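Local coordinates for protein GNA33 (Neisseria gonorrhoeae FA 1090, PDB 2G5D) that probably cleaves the glycosidic bond between N-acetylmuramic acid and N-acetylglucosamine in peptidoglycan, leaving a 1,6-anhydro ring, as a lytic transglycosylase, at residues L186-P190 against R206-Y210; A197-R201 against D262-H266. One frame throughout, in Å; residues are numbered along the deposited sequence.

Contact 1: residues L186-P190 against R206-Y210; sequences LSRFP and RFLPY
The backbone oxygen Phe207 O meets the ring of Phe189 at its edge, close to the ring plane. Phe207 O lies 3.1 Å from Phe189 CZ and 3.3 Å from Phe189 CE1. The carbonyl thus faces the weakly positive C-H rim. No hydrogen bond joins the two segments, and the packing rests mainly on this one ring. Pro209 covers a face of it. Pro209 CD sits 3.8 Å from the centroid of the Phe189 ring and 14° off its normal, a CH-pi contact. Pro209 N lies over the same ring, 3.5 Å from Phe189 CE2. The first torsion of Phe189 sets CG beside its own backbone N (chi1 -67°), and from there the ring extends to the strand.

Residues 186-190 belong to the loop that leaves strand 182-184 of a five-stranded mixed sheet in the MltA-specific insert domain. Strand 206-209 lies next to strand 182-184 in this sheet and runs parallel to it. It forms a hairpin with strand 197-203 on its other side. The loop therefore folds back over its own sheet, and Phe189 also touches Ile198 there.

Phe207 adds an aromatic neighbour. The two rings meet rim to rim, with planes at 14° and neither over the face of the other. Their nearest atoms are Phe189 CZ and Phe207 CD1, 3.5 Å apart. Phe207 also packs on Ile148 and Val150 of strand 148-151. Arg188 O approaches Pro209 CG at 3.6 Å. The Arg188 side chain starts toward the strand, bends at its second torsion and leads away. Its NH2 remains 5.7 Å from Arg206 NH1, a pair of like charges not in contact.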
loop_
_atom_site.group_PDB
_atom_site.type_symbol
_atom_site.label_atom_id
_atom_site.label_comp_id
_atom_site.label_asym_id
_atom_site.label_seq_id
_atom_site.Cartn_x
_atom_site.Cartn_y
_atom_site.Cartn_z
ATOM N N LEU A 186 18.887 0.774 22.961
ATOM C CA LEU A 186 18.142 1.519 21.936
ATOM C C LEU A 186 18.994 2.156 20.837
ATOM O O LEU A 186 18.509 2.384 19.726
ATOM C CB LEU A 186 17.213 2.560 22.572
ATOM C CG LEU A 186 15.963 2.036 23.292
ATOM C CD1 LEU A 186 15.116 3.196 23.776
ATOM C CD2 LEU A 186 15.131 1.106 22.408
ATOM N N SER A 187 20.257 2.436 21.144
ATOM C CA SER A 187 21.196 2.937 20.144
ATOM C C SER A 187 21.467 1.909 19.032
ATOM O O SER A 187 21.894 2.273 17.936
ATOM C CB SER A 187 22.503 3.358 20.812
ATOM O OG SER A 187 22.969 2.348 21.689
ATOM N N ARG A 188 21.211 0.634 19.320
ATOM C CA ARG A 188 21.454 -0.456 18.372
ATOM C C ARG A 188 20.296 -0.659 17.393
ATOM O O ARG A 188 20.507 -1.062 16.248
ATOM C CB ARG A 188 21.707 -1.770 19.121
ATOM C CG ARG A 188 22.936 -1.768 20.006
ATOM C CD ARG A 188 24.170 -2.202 19.245
ATOM N NE ARG A 188 25.376 -2.046 20.052
ATOM C CZ ARG A 188 26.473 -2.788 19.922
ATOM N NH1 ARG A 188 26.530 -3.767 19.020
ATOM N NH2 ARG A 188 27.515 -2.555 20.710
ATOM N N PHE A 189 19.077 -0.396 17.863
ATOM C CA PHE A 189 17.865 -0.578 17.066
ATOM C C PHE A 189 17.729 0.517 16.003
ATOM O O PHE A 189 18.133 1.663 16.239
ATOM C CB PHE A 189 16.631 -0.607 17.974
ATOM C CG PHE A 189 16.564 -1.810 18.874
ATOM C CD1 PHE A 189 17.365 -1.894 20.013
ATOM C CD2 PHE A 189 15.687 -2.852 18.593
ATOM C CE1 PHE A 189 17.306 -3.005 20.849
ATOM C CE2 PHE A 189 15.616 -3.967 19.421
ATOM C CZ PHE A 189 16.427 -4.042 20.553
ATOM N N PRO A 190 17.159 0.167 14.830
ATOM C CA PRO A 190 17.033 1.088 13.690
ATOM C C PRO A 190 15.925 2.146 13.840
ATOM O O PRO A 190 14.933 2.123 13.106
ATOM C CB PRO A 190 16.735 0.143 12.520
ATOM C CG PRO A 190 16.015 -0.995 13.147
ATOM C CD PRO A 190 16.604 -1.167 14.517
ATOM N N ARG A 206 19.440 -9.843 27.241
ATOM C CA ARG A 206 19.381 -8.715 26.320
ATOM C C ARG A 206 18.170 -8.773 25.395
ATOM O O ARG A 206 17.600 -9.843 25.162
ATOM C CB ARG A 206 20.653 -8.649 25.475
ATOM C CG ARG A 206 21.929 -8.289 26.230
ATOM C CD ARG A 206 23.051 -8.100 25.228
ATOM N NE ARG A 206 24.224 -7.448 25.799
ATOM C CZ ARG A 206 25.098 -6.735 25.095
ATOM N NH1 ARG A 206 24.918 -6.558 23.789
ATOM N NH2 ARG A 206 26.147 -6.186 25.699
ATOM N N PHE A 207 17.789 -7.604 24.884
ATOM C CA PHE A 207 16.819 -7.472 23.802
ATOM C C PHE A 207 17.563 -6.835 22.628
ATOM O O PHE A 207 17.956 -5.666 22.688
ATOM C CB PHE A 207 15.638 -6.605 24.249
ATOM C CG PHE A 207 14.399 -6.770 23.405
ATOM C CD1 PHE A 207 14.082 -5.836 22.415
ATOM C CD2 PHE A 207 13.543 -7.849 23.607
ATOM C CE1 PHE A 207 12.941 -5.976 21.639
ATOM C CE2 PHE A 207 12.394 -7.999 22.832
ATOM C CZ PHE A 207 12.096 -7.059 21.845
ATOM N N LEU A 208 17.784 -7.628 21.584
ATOM C CA LEU A 208 18.608 -7.232 20.442
ATOM C C LEU A 208 17.745 -7.035 19.202
ATOM O O LEU A 208 16.723 -7.714 19.063
ATOM C CB LEU A 208 19.641 -8.320 20.134
ATOM C CG LEU A 208 20.327 -9.070 21.276
ATOM C CD1 LEU A 208 20.841 -10.404 20.768
ATOM C CD2 LEU A 208 21.447 -8.232 21.876
ATOM N N PRO A 209 18.156 -6.121 18.291
ATOM C CA PRO A 209 17.479 -5.975 16.995
ATOM C C PRO A 209 17.217 -7.337 16.353
ATOM O O PRO A 209 18.039 -8.245 16.496
ATOM C CB PRO A 209 18.492 -5.180 16.166
ATOM C CG PRO A 209 19.193 -4.339 17.168
ATOM C CD PRO A 209 19.266 -5.157 18.436
ATOM N N TYR A 210 16.071 -7.491 15.688
ATOM C CA TYR A 210 15.765 -8.742 15.018
ATOM C C TYR A 210 16.669 -8.940 13.797
ATOM O O TYR A 210 17.348 -8.002 13.353
ATOM C CB TYR A 210 14.268 -8.877 14.647
ATOM C CG TYR A 210 13.863 -10.331 14.573
ATOM C CD1 TYR A 210 13.701 -10.978 13.342
ATOM C CD2 TYR A 210 13.723 -11.085 15.740
ATOM C CE1 TYR A 210 13.378 -12.337 13.284
ATOM C CE2 TYR A 210 13.401 -12.425 15.694
ATOM C CZ TYR A 210 13.229 -13.048 14.463
ATOM O OH TYR A 210 12.922 -14.386 14.437
#

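Contact 2: residues A197-R201 against D262-H266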
loop_
_atom_site.group_PDB
_atom_site.type_symbol
_atom_site.label_atom_id
_atom_site.label_comp_id
_atom_site.label_asym_id
_atom_site.label_seq_id
_atom_site.Cartn_x
_atom_site.Cartn_y
_atom_site.Cartn_z
ATOM N N ALA A 197 7.504 1.505 16.721
ATOM C CA ALA A 197 7.805 0.361 17.576
ATOM C C ALA A 197 9.163 -0.227 17.222
ATOM O O ALA A 197 9.636 -0.078 16.092
ATOM C CB ALA A 197 6.727 -0.709 17.424
ATOM N N ILE A 198 9.788 -0.892 18.195
ATOM C CA ILE A 198 11.030 -1.632 17.962
ATOM C C ILE A 198 10.754 -3.130 17.868
ATOM O O ILE A 198 9.897 -3.664 18.580
ATOM C CB ILE A 198 12.133 -1.346 19.024
ATOM C CG1 ILE A 198 11.643 -1.672 20.444
ATOM C CG2 ILE A 198 12.630 0.097 18.907
ATOM C CD1 ILE A 198 12.744 -2.077 21.406
ATOM N N LYS A 199 11.482 -3.796 16.976
ATOM C CA LYS A 199 11.340 -5.238 16.783
ATOM C C LYS A 199 12.630 -5.973 17.177
ATOM O O LYS A 199 13.722 -5.622 16.715
ATOM C CB LYS A 199 10.958 -5.563 15.327
ATOM C CG LYS A 199 9.995 -4.577 14.670
ATOM C CD LYS A 199 8.567 -4.726 15.169
ATOM C CE LYS A 199 7.674 -3.647 14.586
ATOM N NZ LYS A 199 6.227 -3.949 14.753
ATOM N N GLY A 200 12.497 -6.988 18.026
ATOM C CA GLY A 200 13.655 -7.740 18.498
ATOM C C GLY A 200 13.348 -9.108 19.077
ATOM O O GLY A 200 12.252 -9.646 18.891
ATOM N N ARG A 201 14.336 -9.666 19.773
ATOM C CA ARG A 201 14.241 -10.995 20.383
ATOM C C ARG A 201 15.104 -11.067 21.641
ATOM O O ARG A 201 16.148 -10.415 21.717
ATOM C CB ARG A 201 14.677 -12.081 19.391
ATOM C CG ARG A 201 16.047 -11.838 18.761
ATOM C CD ARG A 201 16.549 -13.029 17.971
ATOM N NE ARG A 201 18.000 -12.957 17.817
ATOM C CZ ARG A 201 18.873 -13.610 18.576
ATOM N NH1 ARG A 201 18.459 -14.419 19.541
ATOM N NH2 ARG A 201 20.170 -13.459 18.364
ATOM N N ASP A 262 3.898 -8.084 9.443
ATOM C CA ASP A 262 4.834 -7.194 10.148
ATOM C C ASP A 262 6.154 -7.083 9.362
ATOM O O ASP A 262 6.243 -7.564 8.226
ATOM C CB ASP A 262 5.075 -7.686 11.591
ATOM C CG ASP A 262 5.314 -6.541 12.588
ATOM O OD1 ASP A 262 5.056 -6.748 13.799
ATOM O OD2 ASP A 262 5.759 -5.441 12.181
ATOM N N LYS A 263 7.146 -6.414 9.955
ATOM C CA LYS A 263 8.489 -6.287 9.386
ATOM C C LYS A 263 9.541 -6.122 10.486
ATOM O O LYS A 263 9.199 -5.889 11.646
ATOM C CB LYS A 263 8.567 -5.142 8.360
ATOM C CG LYS A 263 8.196 -3.754 8.868
ATOM C CD LYS A 263 8.343 -2.717 7.748
ATOM C CE LYS A 263 7.606 -1.426 8.085
ATOM N NZ LYS A 263 7.770 -0.442 6.985
ATOM N N ASN A 264 10.818 -6.238 10.120
ATOM C CA ASN A 264 11.904 -6.167 11.112
ATOM C C ASN A 264 12.400 -4.756 11.445
ATOM O O ASN A 264 13.245 -4.595 12.335
ATOM C CB ASN A 264 13.073 -7.091 10.724
ATOM C CG ASN A 264 13.732 -6.710 9.402
ATOM O OD1 ASN A 264 13.314 -5.781 8.706
ATOM N ND2 ASN A 264 14.765 -7.455 9.046
ATOM N N GLU A 265 11.862 -3.757 10.735
ATOM C CA GLU A 265 12.167 -2.334 10.935
ATOM C C GLU A 265 13.594 -1.897 10.584
ATOM O O GLU A 265 13.990 -0.764 10.879
ATOM C CB GLU A 265 11.760 -1.849 12.346
ATOM C CG GLU A 265 10.251 -1.771 12.571
ATOM C CD GLU A 265 9.591 -0.607 11.849
ATOM O OE1 GLU A 265 10.317 0.318 11.425
ATOM O OE2 GLU A 265 8.341 -0.617 11.717
ATOM N N HIS A 266 14.362 -2.780 9.953
ATOM C CA HIS A 266 15.661 -2.393 9.416
ATOM C C HIS A 266 15.425 -1.587 8.139
ATOM O O HIS A 266 14.411 -1.788 7.466
ATOM C CB HIS A 266 16.558 -3.614 9.182
ATOM C CG HIS A 266 17.031 -4.258 10.447
ATOM N ND1 HIS A 266 18.117 -3.791 11.158
ATOM C CD2 HIS A 266 16.560 -5.326 11.135
ATOM C CE1 HIS A 266 18.297 -4.549 12.227
ATOM N NE2 HIS A 266 17.363 -5.485 12.236
#
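Lys199 reaches from its strand to the carboxylate of Asp262. It spans two parts of the MltA-specific insert domain: strand 197-203 of the five-stranded mixed sheet, and the end of strand 255-263, which pairs antiparallel with strands 246-249 and 313-317. Lys199 CB starts 3.9 Å from Asn264 O. Lys199 CG comes next. It lies 3.4 Å from Lys263 O and 3.5 Å from Glu265 CG. The chain bends at this stage (chi2 -75°) and then runs extended. Lys199 CD passes Lys263 O. Lys199 CE lies 3.6 Å from Asp262 OD2, with Glu265 CG also near.

The tip forms a salt bridge. Lys199 NZ is 3.0 Å from Asp262 OD2 and meets its syn lone pair. A weak bond also runs from Lys199 NZ to Asp262 OD1, at 3.2 Å. Ser149 OG of strand 148-151 is a further partner of the amine. The two side chains come from opposite directions, so the charged ends meet between the backbones. Glu265 OE2 stays 5.0 Å from Lys199 NZ, not in contact, but its charge may still favour the ammonium form.

The Asp262-Glu265 chain turns as the strand ends. Glu265 takes a left-handed backbone conformation (phi 67°), and its CB points toward strand 197-203. The CB of Asn264 points away from that strand. Asn264 ND2 donates to His211 O and Pro310 O, and its OD1 accepts from Tyr312 N, which ties the turn to neighbouring loops. Ala197 O is covered by Glu265 CG and has no polar partner. Asp262 OD2 takes a second bond at 2.8 Å, from Lys263 N, which approaches on the anti side, 28° out of the carboxylate plane.

Contacts 1 and 2 share the hairpin of strands 197-203 and 206-209, and their centres are about 9 Å apart. Within the hairpin, Arg201 N and Leu208 O are 3.2 Å apart, a probable backbone hydrogen bond. Phe207 CZ of contact 1 packs 3.7 Å from Gly200 C of contact 2. The turn at 262-266 meets both segments of contact 1. His266 NE2 lies 2.8 Å from Tyr210 O, a probable hydrogen bond, and Pro190 CG packs closely on Glu265 O. Contact 1 packs a loop against its own sheet, whereas contact 2 joins that sheet to strand 255-263. All four segments lie in the MltA-specific insert domain.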